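Local coordinates for putative iron binding protein (Bordetella pertussis Tohama I, PDB 1Y9U) that binds ferric iron through tyrosine side chains and probably serves as the periplasmic solute-binding protein of a bacterial iron-uptake system, at residues 21-26 and 32-37; 6-11 and 255-260; 58-63 and 100-105; 12-17 and 272-277; 237-242 and 300-305. One frame throughout, in Å; residues are numbered along the deposited sequence.

Contact 1 of 5, residues 21-26 and 32-37; sequences PLLDAF and IKVNTV
Phe26 turns the edge of its ring to Val34, and the methyl CG2 of the valine lies near the ring plane with CD2 of the phenylalanine 3.6 Å from it. This is the tight part of the contact. The ring reaches the strand because CG of Phe26 stands anti to the backbone N (chi1 173°), which swings a side chain that starts off along the flank of the helix over to residues 32-37. Further round the same ring, CZ of Phe26 comes to 3.9 Å from CD1 of Ile32, an approach neither squarely over the face nor at the edge. A flat, wide ring suits this place, since it can touch two branched side chains, Ile32 just before the strand and Val34 within it. Helix 20-30 and strand 33-38 are consecutive elements of a beta-alpha-beta unit that begins with strand 7-12; the short helix and strand segments run nearly antiparallel, at 153°, with their axes 8.3 Å apart at closest approach. Toward Thr36, which is partly exposed, less surface is shared. Leu23 and Val34 meet more loosely, CD2 of the leucine lying 4.3 Å from CG1 of the valine, while CD1 of Leu23 makes an isolated touch on the hydroxyl OG1 of Thr36 at 3.4 Å, without a hydrogen bond. That hydroxyl has a weak hydrogen bond to Gln20. Lys33 and Asn35, alternating with the inward residues, start their side chains away from the helix, and both reach Glu7, the lysine as a salt bridge. Asp24 and Lys33 are exposed, as befits charged residues.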
# COMPACT_ATOMS: atom_id res chain seq x y z
N PRO A 21 13.50 12.93 -8.17
CA PRO A 21 14.69 12.41 -8.84
C PRO A 21 14.37 11.51 -10.04
O PRO A 21 14.96 11.70 -11.10
CB PRO A 21 15.42 11.67 -7.73
CG PRO A 21 15.00 12.41 -6.48
CD PRO A 21 13.55 12.68 -6.71
N LEU A 22 13.43 10.59 -9.92
CA LEU A 22 13.12 9.72 -11.05
C LEU A 22 12.38 10.48 -12.17
O LEU A 22 12.57 10.18 -13.33
CB LEU A 22 12.41 8.44 -10.60
CG LEU A 22 11.00 8.52 -10.01
CD1 LEU A 22 9.94 8.53 -11.07
CD2 LEU A 22 10.77 7.32 -9.08
N LEU A 23 11.59 11.50 -11.82
CA LEU A 23 10.96 12.35 -12.82
C LEU A 23 11.99 13.19 -13.57
O LEU A 23 11.87 13.38 -14.79
CB LEU A 23 9.91 13.25 -12.18
CG LEU A 23 8.71 12.54 -11.55
CD1 LEU A 23 7.80 13.57 -10.92
CD2 LEU A 23 7.97 11.72 -12.58
N ASP A 24 13.00 13.66 -12.85
CA ASP A 24 14.08 14.44 -13.47
C ASP A 24 14.88 13.59 -14.44
O ASP A 24 15.31 14.08 -15.49
CB ASP A 24 15.02 15.04 -12.42
CG ASP A 24 14.39 16.20 -11.65
OD1 ASP A 24 14.99 16.61 -10.64
OD2 ASP A 24 13.33 16.75 -11.98
N ALA A 25 15.11 12.32 -14.10
CA ALA A 25 15.81 11.42 -15.02
C ALA A 25 15.00 11.21 -16.30
O ALA A 25 15.54 11.25 -17.41
CB ALA A 25 16.11 10.12 -14.35
N PHE A 26 13.69 11.02 -16.16
CA PHE A 26 12.82 10.86 -17.32
C PHE A 26 12.87 12.08 -18.22
O PHE A 26 12.96 11.97 -19.43
CB PHE A 26 11.38 10.58 -16.88
CG PHE A 26 10.38 10.56 -17.99
CD1 PHE A 26 10.14 9.40 -18.70
CD2 PHE A 26 9.65 11.68 -18.31
CE1 PHE A 26 9.20 9.37 -19.70
CE2 PHE A 26 8.71 11.66 -19.31
CZ PHE A 26 8.49 10.49 -20.02
N ILE A 32 11.27 15.43 -22.50
CA ILE A 32 9.90 15.81 -22.18
C ILE A 32 9.92 16.49 -20.81
O ILE A 32 10.41 15.93 -19.84
CB ILE A 32 8.97 14.58 -22.13
CG1 ILE A 32 8.96 13.85 -23.49
CG2 ILE A 32 7.56 14.98 -21.72
CD1 ILE A 32 8.42 12.42 -23.41
N LYS A 33 9.44 17.73 -20.76
CA LYS A 33 9.30 18.47 -19.51
C LYS A 33 8.19 17.81 -18.70
O LYS A 33 7.11 17.56 -19.22
CB LYS A 33 8.96 19.94 -19.82
CG LYS A 33 8.60 20.81 -18.61
CD LYS A 33 8.27 22.26 -19.01
CE LYS A 33 7.04 22.36 -19.92
NZ LYS A 33 6.40 23.72 -19.98
N VAL A 34 8.47 17.51 -17.43
CA VAL A 34 7.47 16.97 -16.53
C VAL A 34 6.96 18.07 -15.61
O VAL A 34 7.75 18.69 -14.91
CB VAL A 34 8.04 15.81 -15.71
CG1 VAL A 34 6.97 15.26 -14.78
CG2 VAL A 34 8.53 14.71 -16.65
N ASN A 35 5.65 18.30 -15.62
CA ASN A 35 5.00 19.22 -14.68
C ASN A 35 4.44 18.40 -13.54
O ASN A 35 3.54 17.60 -13.74
CB ASN A 35 3.87 19.98 -15.36
CG ASN A 35 4.34 20.71 -16.61
OD1 ASN A 35 5.32 21.44 -16.57
ND2 ASN A 35 3.64 20.48 -17.71
N THR A 36 4.99 18.61 -12.35
CA THR A 36 4.57 17.87 -11.16
C THR A 36 3.56 18.74 -10.43
O THR A 36 3.90 19.84 -9.99
CB THR A 36 5.76 17.58 -10.24
OG1 THR A 36 6.74 16.77 -10.92
CG2 THR A 36 5.33 16.73 -9.04
N VAL A 37 2.34 18.24 -10.33
CA VAL A 37 1.24 18.92 -9.65
C VAL A 37 0.82 18.11 -8.43
O VAL A 37 0.15 17.09 -8.55
CB VAL A 37 0.04 19.15 -10.59
CG1 VAL A 37 -1.12 19.82 -9.83
CG2 VAL A 37 0.45 20.01 -11.79

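Contact 2 of 5, residues 6-11 and 255-260; sequences DEVSLY and VKLLEY
Leu257 pushes its CD2 methyl against the fork of Val8, 4.1 Å from CG1 and 4.2 Å from CG2 of that valine, so that one leucine branch meets both valine methyls. With CG anti to the backbone N (chi1 177°), the leucine reaches out from helix 251-261 toward strand 7-12. The same CD2 of Leu257 lies 4.4 Å from CB of Leu10, the next residue along the strand to face the helix; Ser9 between them directs its side chain the other way, where its hydroxyl bonds to Asn35. Strand alternation thus gives the helix two aliphatic side chains and turns the polar one from it. Branched aliphatic residues suit such a seam, since valine fits readily in an extended strand and leucine extends far enough from a helix to bridge the gap. Leu257 also packs on Val58, Leu23 and Phe26, so that, from helix 251-261, it fills the place between the sheet and helix 20-30. The contact joins the first strand of the chain to a helix some 250 residues later, well away from the iron-binding tyrosines. No hydrogen bond or charge pair crosses it: its chemistry is purely apolar, implying cohesion by dispersion and the exclusion of water from three buried side chains.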
# COMPACT_ATOMS: atom_id res chain seq x y z
N ASP A 6 7.80 17.81 -26.05
CA ASP A 6 7.24 18.94 -25.26
C ASP A 6 7.05 18.59 -23.77
O ASP A 6 8.00 18.68 -23.03
CB ASP A 6 5.97 19.52 -25.91
CG ASP A 6 6.18 20.93 -26.46
OD1 ASP A 6 7.19 21.16 -27.16
OD2 ASP A 6 5.38 21.87 -26.24
N GLU A 7 5.85 18.18 -23.34
CA GLU A 7 5.52 18.10 -21.90
C GLU A 7 4.50 17.03 -21.50
O GLU A 7 3.79 16.44 -22.32
CB GLU A 7 5.06 19.48 -21.37
CG GLU A 7 3.73 19.95 -21.93
CD GLU A 7 3.23 21.25 -21.33
OE1 GLU A 7 3.92 21.86 -20.49
OE2 GLU A 7 2.11 21.66 -21.70
N VAL A 8 4.44 16.80 -20.19
CA VAL A 8 3.51 15.86 -19.58
C VAL A 8 3.26 16.34 -18.15
O VAL A 8 4.19 16.73 -17.45
CB VAL A 8 4.07 14.41 -19.61
CG1 VAL A 8 5.30 14.24 -18.72
CG2 VAL A 8 3.00 13.40 -19.27
N SER A 9 2.00 16.29 -17.74
CA SER A 9 1.61 16.75 -16.41
C SER A 9 1.19 15.58 -15.51
O SER A 9 0.25 14.87 -15.80
CB SER A 9 0.49 17.79 -16.50
OG SER A 9 0.96 18.95 -17.16
N LEU A 10 1.91 15.43 -14.41
CA LEU A 10 1.62 14.39 -13.41
C LEU A 10 0.90 15.01 -12.24
O LEU A 10 1.48 15.81 -11.52
CB LEU A 10 2.92 13.76 -12.94
CG LEU A 10 2.79 12.73 -11.80
CD1 LEU A 10 2.02 11.50 -12.25
CD2 LEU A 10 4.17 12.35 -11.29
N TYR A 11 -0.36 14.64 -12.05
CA TYR A 11 -1.10 15.02 -10.85
C TYR A 11 -0.93 13.89 -9.85
O TYR A 11 -1.32 12.77 -10.13
CB TYR A 11 -2.60 15.19 -11.14
CG TYR A 11 -3.03 16.48 -11.83
CD1 TYR A 11 -2.23 17.11 -12.78
CD2 TYR A 11 -4.25 17.05 -11.53
CE1 TYR A 11 -2.65 18.28 -13.40
CE2 TYR A 11 -4.68 18.21 -12.15
CZ TYR A 11 -3.87 18.81 -13.07
OH TYR A 11 -4.31 19.96 -13.69
N VAL A 255 1.46 7.99 -21.68
CA VAL A 255 1.75 6.56 -21.74
C VAL A 255 3.25 6.34 -21.60
O VAL A 255 3.67 5.43 -20.90
CB VAL A 255 1.17 5.91 -23.03
CG1 VAL A 255 1.56 4.43 -23.14
CG2 VAL A 255 -0.34 6.04 -23.06
N LYS A 256 4.07 7.20 -22.21
CA LYS A 256 5.52 7.07 -22.07
C LYS A 256 5.94 7.19 -20.61
O LYS A 256 6.76 6.44 -20.12
CB LYS A 256 6.25 8.12 -22.91
CG LYS A 256 6.20 7.87 -24.40
CD LYS A 256 7.03 8.89 -25.16
CE LYS A 256 7.28 8.44 -26.60
NZ LYS A 256 7.54 9.56 -27.54
N LEU A 257 5.36 8.15 -19.90
CA LEU A 257 5.67 8.34 -18.49
C LEU A 257 5.22 7.14 -17.65
O LEU A 257 5.97 6.65 -16.83
CB LEU A 257 5.06 9.63 -17.95
CG LEU A 257 5.27 9.90 -16.45
CD1 LEU A 257 6.75 9.99 -16.14
CD2 LEU A 257 4.56 11.19 -16.10
N LEU A 258 4.02 6.64 -17.90
CA LEU A 258 3.52 5.53 -17.11
C LEU A 258 4.36 4.27 -17.38
O LEU A 258 4.69 3.53 -16.47
CB LEU A 258 2.04 5.34 -17.38
CG LEU A 258 1.26 4.30 -16.60
CD1 LEU A 258 1.35 4.59 -15.14
CD2 LEU A 258 -0.19 4.31 -17.07
N GLU A 259 4.74 4.06 -18.64
CA GLU A 259 5.62 2.94 -18.97
C GLU A 259 6.99 3.11 -18.32
O GLU A 259 7.60 2.15 -17.86
CB GLU A 259 5.74 2.79 -20.51
CG GLU A 259 4.45 2.30 -21.13
CD GLU A 259 4.44 2.26 -22.65
OE1 GLU A 259 5.28 2.96 -23.25
OE2 GLU A 259 3.60 1.52 -23.20
N TYR A 260 7.50 4.34 -18.26
CA TYR A 260 8.76 4.61 -17.57
C TYR A 260 8.66 4.24 -16.08
O TYR A 260 9.59 3.69 -15.50
CB TYR A 260 9.15 6.09 -17.72
CG TYR A 260 10.24 6.52 -16.78
CD1 TYR A 260 11.55 6.14 -17.00
CD2 TYR A 260 9.95 7.25 -15.64
CE1 TYR A 260 12.55 6.51 -16.14
CE2 TYR A 260 10.94 7.63 -14.78
CZ TYR A 260 12.24 7.26 -15.02
OH TYR A 260 13.25 7.64 -14.15

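Contact 3 of 5, residues 58-63 and 100-105; sequences VLMTVD and YALSLR
The touching parts of the two strands run almost the same way, 13° apart from end to end, yet their nearest CA atoms, those of Met60 and Leu102, remain 9.2 Å apart, so side chains alone bridge them. At one end the terminal methyl CE of Met60 meets CD1 of Leu102 at 3.9 Å. The methionine chain is straight as far as the sulfur and bends there (chi3 -80°), which brings its flexible tip to the leucine. Both strands are hydrogen-bonded to strand 237-245, which lies between them in the mixed sheet. Leu102 and Ser103 both stand opposite Ser240, making a classic beta bulge. At the other end Val62 lays its CG1 methyl over the centre of one face of the Arg105 guanidinium, 3.4 Å above the plane; NE is the nearest arginine atom, likewise 3.4 Å from CG1. A compact methyl suits this position, because it covers the flat group without competing for N-H bonds made around its rim. There NH1 of Arg105 forms a salt bridge with Glu276, and NH2 makes a weak hydrogen bond to the hydroxyl of Tyr143. Tyr143 is an iron-binding residue, and Arg105 also lies about 3 Å from Tyr199, another of them, by nearest side-chain atoms.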
# COMPACT_ATOMS: atom_id res chain seq x y z
N VAL A 58 -1.30 12.14 -16.30
CA VAL A 58 -1.19 10.93 -15.48
C VAL A 58 -1.63 11.29 -14.06
O VAL A 58 -1.24 12.32 -13.54
CB VAL A 58 0.25 10.40 -15.47
CG1 VAL A 58 0.40 9.22 -14.53
CG2 VAL A 58 0.69 10.01 -16.87
N LEU A 59 -2.46 10.42 -13.48
CA LEU A 59 -2.97 10.56 -12.12
C LEU A 59 -2.29 9.50 -11.27
O LEU A 59 -2.31 8.34 -11.63
CB LEU A 59 -4.47 10.32 -12.11
CG LEU A 59 -5.28 11.13 -13.11
CD1 LEU A 59 -6.75 10.86 -12.89
CD2 LEU A 59 -4.96 12.59 -12.95
N MET A 60 -1.68 9.91 -10.17
CA MET A 60 -0.93 9.01 -9.28
C MET A 60 -1.47 9.14 -7.85
O MET A 60 -1.58 10.27 -7.34
CB MET A 60 0.55 9.38 -9.30
CG MET A 60 1.42 8.64 -8.31
SD MET A 60 3.15 9.14 -8.37
CE MET A 60 3.64 8.25 -9.74
N THR A 61 -1.76 8.02 -7.20
CA THR A 61 -2.25 8.06 -5.82
C THR A 61 -1.92 6.78 -5.08
O THR A 61 -1.23 5.89 -5.61
CB THR A 61 -3.77 8.41 -5.85
OG1 THR A 61 -4.25 8.75 -4.53
CG2 THR A 61 -4.60 7.25 -6.30
N VAL A 62 -2.40 6.69 -3.84
CA VAL A 62 -2.19 5.53 -2.99
C VAL A 62 -3.56 4.99 -2.59
O VAL A 62 -4.50 5.77 -2.42
CB VAL A 62 -1.36 5.94 -1.76
CG1 VAL A 62 -1.11 4.77 -0.83
CG2 VAL A 62 -0.04 6.57 -2.20
N ASP A 63 -3.64 3.67 -2.45
CA ASP A 63 -4.81 2.88 -2.07
C ASP A 63 -5.64 2.51 -3.28
O ASP A 63 -6.07 3.37 -4.03
CB ASP A 63 -5.67 3.58 -1.03
CG ASP A 63 -6.58 2.64 -0.31
OD1 ASP A 63 -7.47 2.06 -0.93
OD2 ASP A 63 -6.48 2.41 0.89
N TYR A 100 -3.05 0.92 -12.95
CA TYR A 100 -1.92 0.04 -12.78
C TYR A 100 -1.23 0.26 -11.43
O TYR A 100 -0.96 1.40 -11.08
CB TYR A 100 -0.89 0.34 -13.86
CG TYR A 100 -1.29 -0.08 -15.24
CD1 TYR A 100 -1.95 0.80 -16.08
CD2 TYR A 100 -0.98 -1.34 -15.70
CE1 TYR A 100 -2.31 0.39 -17.38
CE2 TYR A 100 -1.32 -1.75 -16.98
CZ TYR A 100 -1.97 -0.89 -17.79
OH TYR A 100 -2.27 -1.32 -19.06
N ALA A 101 -0.94 -0.81 -10.69
CA ALA A 101 -0.08 -0.71 -9.50
C ALA A 101 1.34 -0.34 -9.89
O ALA A 101 1.85 -0.80 -10.91
CB ALA A 101 -0.08 -2.01 -8.71
N LEU A 102 1.96 0.48 -9.06
CA LEU A 102 3.36 0.87 -9.16
C LEU A 102 4.22 0.40 -7.99
O LEU A 102 5.43 0.23 -8.17
CB LEU A 102 3.48 2.38 -9.30
CG LEU A 102 2.82 3.00 -10.54
CD1 LEU A 102 2.99 4.52 -10.49
CD2 LEU A 102 3.41 2.47 -11.84
N SER A 103 3.61 0.16 -6.82
CA SER A 103 4.34 -0.41 -5.71
C SER A 103 3.36 -1.11 -4.79
O SER A 103 2.16 -0.86 -4.86
CB SER A 103 5.09 0.66 -4.93
OG SER A 103 4.18 1.51 -4.27
N LEU A 104 3.89 -1.99 -3.95
CA LEU A 104 3.10 -2.81 -3.04
C LEU A 104 3.34 -2.38 -1.60
O LEU A 104 4.49 -2.15 -1.21
CB LEU A 104 3.42 -4.30 -3.17
CG LEU A 104 3.48 -4.83 -4.60
CD1 LEU A 104 3.81 -6.31 -4.58
CD2 LEU A 104 2.19 -4.56 -5.35
N ARG A 105 2.27 -2.35 -0.83
CA ARG A 105 2.25 -1.94 0.58
C ARG A 105 1.66 -3.08 1.39
O ARG A 105 0.45 -3.13 1.62
CB ARG A 105 1.42 -0.67 0.68
CG ARG A 105 2.12 0.51 -0.01
CD ARG A 105 1.21 1.65 -0.35
NE ARG A 105 0.50 2.20 0.79
CZ ARG A 105 0.91 3.22 1.53
NH1 ARG A 105 2.05 3.86 1.31
NH2 ARG A 105 0.15 3.63 2.52

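Contact 4 of 5, residues 12-17 and 272-277; sequences TTREPK and QANYEY
Beside the iron site, the loop that follows strand 7-12 meets the loop leaving helix 264-273, and a salt bridge joins Arg14 to Glu276. The guanidinium grips the carboxylate end-on with two nitrogens, one to each oxygen: NH1 of Arg14 gives a nearly straight bond of 2.9 Å to OE1 of Glu276, at 173°, and NH2 of Arg14 one of 2.8 Å to OE2. The flat groups are almost coplanar, 25° apart, and OE1 accepts the bond from NH1 on its syn lone pair. Arg14 bends at chi2 and chi3, whereas Glu276 is extended beyond CG and comes to meet it from the opposite direction.

Asn274 adds a third donor, its ND2 lying 2.9 Å from OE2 of Glu276 and approaching from above the carboxylate plane. An amide suits this place because it can donate here while its OD1 accepts from His203. Glu276 is also held by Ser103 at OE1 and by Arg105 at OE2. Such a gathering of donors probably keeps the buried carboxylate ionised and fixes its rotation, while the carboxylate offsets the charge of both arginines.

Each partner lies at a local turn: OG1 of Thr12 accepts from the backbone N of Arg14 at 2.9 Å, forming an ST turn, and Tyr275, with positive phi, is the C-prime residue of the Schellman motif that ends the helix. Asn274 and Glu276 touch Tyr199, an iron-binding residue of helix 198-206, while Arg14 lies against Ser103 and Arg105 of strand 100-112; the salt bridge thus sits between that helix and that strand.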
# COMPACT_ATOMS: atom_id res chain seq x y z
N THR A 12 -0.39 14.21 -8.67
CA THR A 12 -0.01 13.19 -7.69
C THR A 12 -0.40 13.57 -6.28
O THR A 12 -0.18 14.69 -5.86
CB THR A 12 1.49 12.93 -7.75
OG1 THR A 12 1.87 12.04 -6.67
CG2 THR A 12 2.32 14.23 -7.58
N THR A 13 -0.94 12.60 -5.54
CA THR A 13 -1.21 12.79 -4.12
C THR A 13 -0.02 12.32 -3.28
O THR A 13 -0.05 12.42 -2.04
CB THR A 13 -2.48 12.04 -3.69
OG1 THR A 13 -2.24 10.62 -3.71
CG2 THR A 13 -3.67 12.29 -4.65
N ARG A 14 0.99 11.75 -3.93
CA ARG A 14 2.25 11.39 -3.27
C ARG A 14 3.20 12.58 -3.29
O ARG A 14 3.36 13.22 -4.34
CB ARG A 14 2.92 10.22 -4.00
CG ARG A 14 2.04 9.01 -4.17
CD ARG A 14 2.82 7.71 -4.11
NE ARG A 14 3.14 7.38 -2.71
CZ ARG A 14 3.64 6.22 -2.31
NH1 ARG A 14 3.96 5.27 -3.18
NH2 ARG A 14 3.86 6.01 -1.03
N GLU A 15 3.89 12.82 -2.17
CA GLU A 15 4.73 14.01 -2.00
C GLU A 15 5.71 14.01 -3.16
O GLU A 15 6.34 12.98 -3.40
CB GLU A 15 5.57 14.01 -0.69
CG GLU A 15 4.89 13.82 0.67
CD GLU A 15 3.65 14.68 0.92
OE1 GLU A 15 2.54 14.22 0.57
OE2 GLU A 15 3.78 15.79 1.51
N PRO A 16 5.83 15.11 -3.89
CA PRO A 16 6.78 15.17 -5.01
C PRO A 16 8.22 14.73 -4.67
O PRO A 16 8.94 14.30 -5.57
CB PRO A 16 6.75 16.65 -5.45
CG PRO A 16 5.76 17.35 -4.59
CD PRO A 16 5.05 16.36 -3.76
N LYS A 17 8.64 14.81 -3.42
CA LYS A 17 10.01 14.43 -3.09
C LYS A 17 10.27 12.91 -3.14
O LYS A 17 11.41 12.50 -3.34
CB LYS A 17 10.46 15.03 -1.76
CG LYS A 17 10.74 16.54 -1.81
CD LYS A 17 11.50 17.03 -3.08
CE LYS A 17 10.53 17.62 -4.11
NZ LYS A 17 11.19 18.08 -5.36
N GLN A 272 12.25 2.35 -3.37
CA GLN A 272 13.20 2.74 -2.32
C GLN A 272 12.74 4.01 -1.60
O GLN A 272 12.92 4.13 -0.38
CB GLN A 272 14.62 2.91 -2.89
CG GLN A 272 15.73 3.36 -1.90
CD GLN A 272 16.44 2.19 -1.17
OE1 GLN A 272 16.89 2.34 -0.02
NE2 GLN A 272 16.57 1.05 -1.85
N ALA A 273 12.10 4.94 -2.31
CA ALA A 273 11.77 6.24 -1.74
C ALA A 273 10.92 6.15 -0.48
O ALA A 273 11.18 6.92 0.44
CB ALA A 273 11.09 7.12 -2.76
N ASN A 274 9.91 5.26 -0.43
CA ASN A 274 9.10 5.08 0.79
C ASN A 274 9.27 3.67 1.33
O ASN A 274 8.43 3.23 2.09
CB ASN A 274 7.59 5.37 0.58
CG ASN A 274 6.78 5.40 1.88
OD1 ASN A 274 7.22 5.98 2.87
ND2 ASN A 274 5.60 4.75 1.89
N TYR A 275 10.35 2.97 0.96
CA TYR A 275 10.68 1.62 1.41
C TYR A 275 9.57 0.61 1.11
O TYR A 275 9.35 -0.31 1.87
CB TYR A 275 11.05 1.60 2.89
CG TYR A 275 12.30 2.39 3.16
CD1 TYR A 275 12.28 3.58 3.88
CD2 TYR A 275 13.53 1.94 2.70
CE1 TYR A 275 13.44 4.29 4.12
CE2 TYR A 275 14.67 2.65 2.92
CZ TYR A 275 14.63 3.81 3.63
OH TYR A 275 15.82 4.48 3.85
N GLU A 276 8.87 0.83 0.01
CA GLU A 276 7.83 -0.05 -0.46
C GLU A 276 8.45 -1.14 -1.33
O GLU A 276 9.68 -1.20 -1.52
CB GLU A 276 6.78 0.76 -1.22
CG GLU A 276 5.97 1.65 -0.29
CD GLU A 276 5.13 2.67 -0.99
OE1 GLU A 276 5.28 2.87 -2.22
OE2 GLU A 276 4.37 3.37 -0.29
N TYR A 277 7.60 -2.06 -1.78
CA TYR A 277 8.05 -3.19 -2.58
C TYR A 277 7.70 -2.88 -4.03
O TYR A 277 6.57 -2.55 -4.34
CB TYR A 277 7.38 -4.48 -2.09
CG TYR A 277 8.15 -5.75 -2.42
CD1 TYR A 277 8.99 -6.36 -1.48
CD2 TYR A 277 8.05 -6.34 -3.68
CE1 TYR A 277 9.68 -7.51 -1.78
CE2 TYR A 277 8.77 -7.49 -3.99
CZ TYR A 277 9.57 -8.07 -3.03
OH TYR A 277 10.28 -9.22 -3.34

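Contact 5 of 5, residues 237-242 and 300-305; sequences VNISGA and LPVAEI
Apolar packing carries most of this contact, and Val302 is its centre. Its two methyls part between two strand residues on the same side of the sheet: CG2 lies 4.3 Å from CD1 of Ile239, and CG1 lies 4.4 Å from CG2 of Val237. These are loose distances, yet all the touching residues are buried, and Val302 is further enclosed by Leu92, Trp99 and Ile64. A short beta-branched side chain suits the place, since each of its branches can serve a different neighbour. Strand 237-245 belongs to the central mixed sheet, paired antiparallel with strands 58-62 and 100-112, and residues 300-305 lead into helix 303-318, the last helix of the chain, which therefore packs its beginning against that sheet.

Contacts of methyls with backbone form the second kind. CG1 of Val302 lies 3.8 Å from the carbonyl O of Val237. CD1 of Ile305 lies 3.7 Å from the same O of Val237. Ile305 gets there because its CG1 stands anti to the carbonyl carbon (chi1 -69°) and the chain then runs on nearly straight to the terminal methyl.

Hydrogen bonds occur within each segment and none crosses between them. OD1 of Asn238 accepts from the backbone N of Ile239 at 2.8 Å, and also from the backbone N of Ile64 in helix 64-72. On the helix side, the backbone N of Ile305 bonds to O of Val302, holding both aliphatic side chains in one turn.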
# COMPACT_ATOMS: atom_id res chain seq x y z
N VAL A 237 -1.58 -7.11 0.36
CA VAL A 237 -0.99 -5.87 -0.09
C VAL A 237 -2.05 -4.86 -0.53
O VAL A 237 -3.07 -5.21 -1.15
CB VAL A 237 0.05 -6.06 -1.24
CG1 VAL A 237 1.12 -7.07 -0.85
CG2 VAL A 237 -0.61 -6.43 -2.58
N ASN A 238 -1.84 -3.61 -0.15
CA ASN A 238 -2.47 -2.51 -0.89
C ASN A 238 -1.39 -1.96 -1.84
O ASN A 238 -0.28 -2.52 -1.93
CB ASN A 238 -3.12 -1.43 0.02
CG ASN A 238 -4.33 -0.72 -0.63
OD1 ASN A 238 -4.41 -0.55 -1.83
ND2 ASN A 238 -5.34 -0.35 0.20
N ILE A 239 -1.71 -0.90 -2.56
CA ILE A 239 -0.82 -0.42 -3.59
C ILE A 239 -0.74 1.08 -3.66
O ILE A 239 -1.62 1.78 -3.18
CB ILE A 239 -1.29 -0.94 -4.98
CG1 ILE A 239 -2.68 -0.38 -5.34
CG2 ILE A 239 -1.24 -2.46 -5.05
CD1 ILE A 239 -3.09 -0.69 -6.79
N SER A 240 0.31 1.57 -4.29
CA SER A 240 0.23 2.87 -4.97
C SER A 240 0.05 2.58 -6.46
O SER A 240 0.36 1.49 -6.92
CB SER A 240 1.47 3.74 -4.75
OG SER A 240 2.56 3.27 -5.54
N GLY A 241 -0.44 3.56 -7.20
CA GLY A 241 -0.68 3.30 -8.61
C GLY A 241 -1.06 4.53 -9.38
O GLY A 241 -1.07 5.63 -8.85
N ALA A 242 -1.38 4.33 -10.65
CA ALA A 242 -1.61 5.42 -11.57
C ALA A 242 -2.50 5.01 -12.72
O ALA A 242 -2.72 3.85 -12.99
CB ALA A 242 -0.27 5.92 -12.08
N LEU A 300 -5.30 -12.67 -4.84
CA LEU A 300 -6.55 -11.93 -4.90
C LEU A 300 -6.40 -10.69 -5.80
O LEU A 300 -5.44 -9.92 -5.64
CB LEU A 300 -6.96 -11.49 -3.49
CG LEU A 300 -8.32 -10.85 -3.34
CD1 LEU A 300 -9.41 -11.93 -3.43
CD2 LEU A 300 -8.47 -10.11 -2.03
N PRO A 301 -7.31 -10.45 -6.73
CA PRO A 301 -7.34 -9.16 -7.41
C PRO A 301 -7.54 -8.05 -6.40
O PRO A 301 -8.47 -8.12 -5.60
CB PRO A 301 -8.53 -9.30 -8.37
CG PRO A 301 -8.68 -10.75 -8.56
CD PRO A 301 -8.34 -11.38 -7.24
N VAL A 302 -6.66 -7.06 -6.36
CA VAL A 302 -6.80 -6.01 -5.35
C VAL A 302 -8.06 -5.21 -5.53
O VAL A 302 -8.53 -4.57 -4.59
CB VAL A 302 -5.57 -5.08 -5.25
CG1 VAL A 302 -4.39 -5.83 -4.68
CG2 VAL A 302 -5.22 -4.42 -6.60
N ALA A 303 -8.67 -5.25 -6.72
CA ALA A 303 -9.97 -4.61 -6.91
C ALA A 303 -11.03 -5.15 -5.93
O ALA A 303 -11.94 -4.41 -5.58
CB ALA A 303 -10.43 -4.73 -8.34
N GLU A 304 -10.89 -6.40 -5.51
CA GLU A 304 -11.77 -7.01 -4.49
C GLU A 304 -11.77 -6.24 -3.17
O GLU A 304 -12.77 -6.23 -2.43
CB GLU A 304 -11.40 -8.48 -4.23
CG GLU A 304 -11.64 -9.41 -5.41
CD GLU A 304 -13.10 -9.81 -5.54
OE1 GLU A 304 -13.82 -9.13 -6.28
OE2 GLU A 304 -13.52 -10.78 -4.89
N ILE A 305 -10.64 -5.62 -2.84
CA ILE A 305 -10.55 -4.82 -1.62
C ILE A 305 -11.54 -3.64 -1.69
O ILE A 305 -12.25 -3.34 -0.74
CB ILE A 305 -9.10 -4.34 -1.39
CG1 ILE A 305 -8.21 -5.51 -1.05
CG2 ILE A 305 -9.04 -3.27 -0.31
CD1 ILE A 305 -6.75 -5.21 -1.28

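From the N terminus, strand 7-12 enters contact 2, whose loop closes only at helix 251-261. The next residues, 12-17, open contact 4, which closes just after helix 264-273, so the two loops cross. Contact 1, a short closure between helix 20-30 and strand 33-38, falls inside both, as does contact 3, which follows it in series. Contact 5 opens at 237-242, inside both long loops, and closes beyond them at 300-305, crossing each. Contacts 1, 2, 3 and 5 reach one mixed sheet. Contact 4 touches contact 3 through Ser103 and Glu276, and contact 3 meets contact 5 through Ser103 and Ser240, linking sheet to iron site.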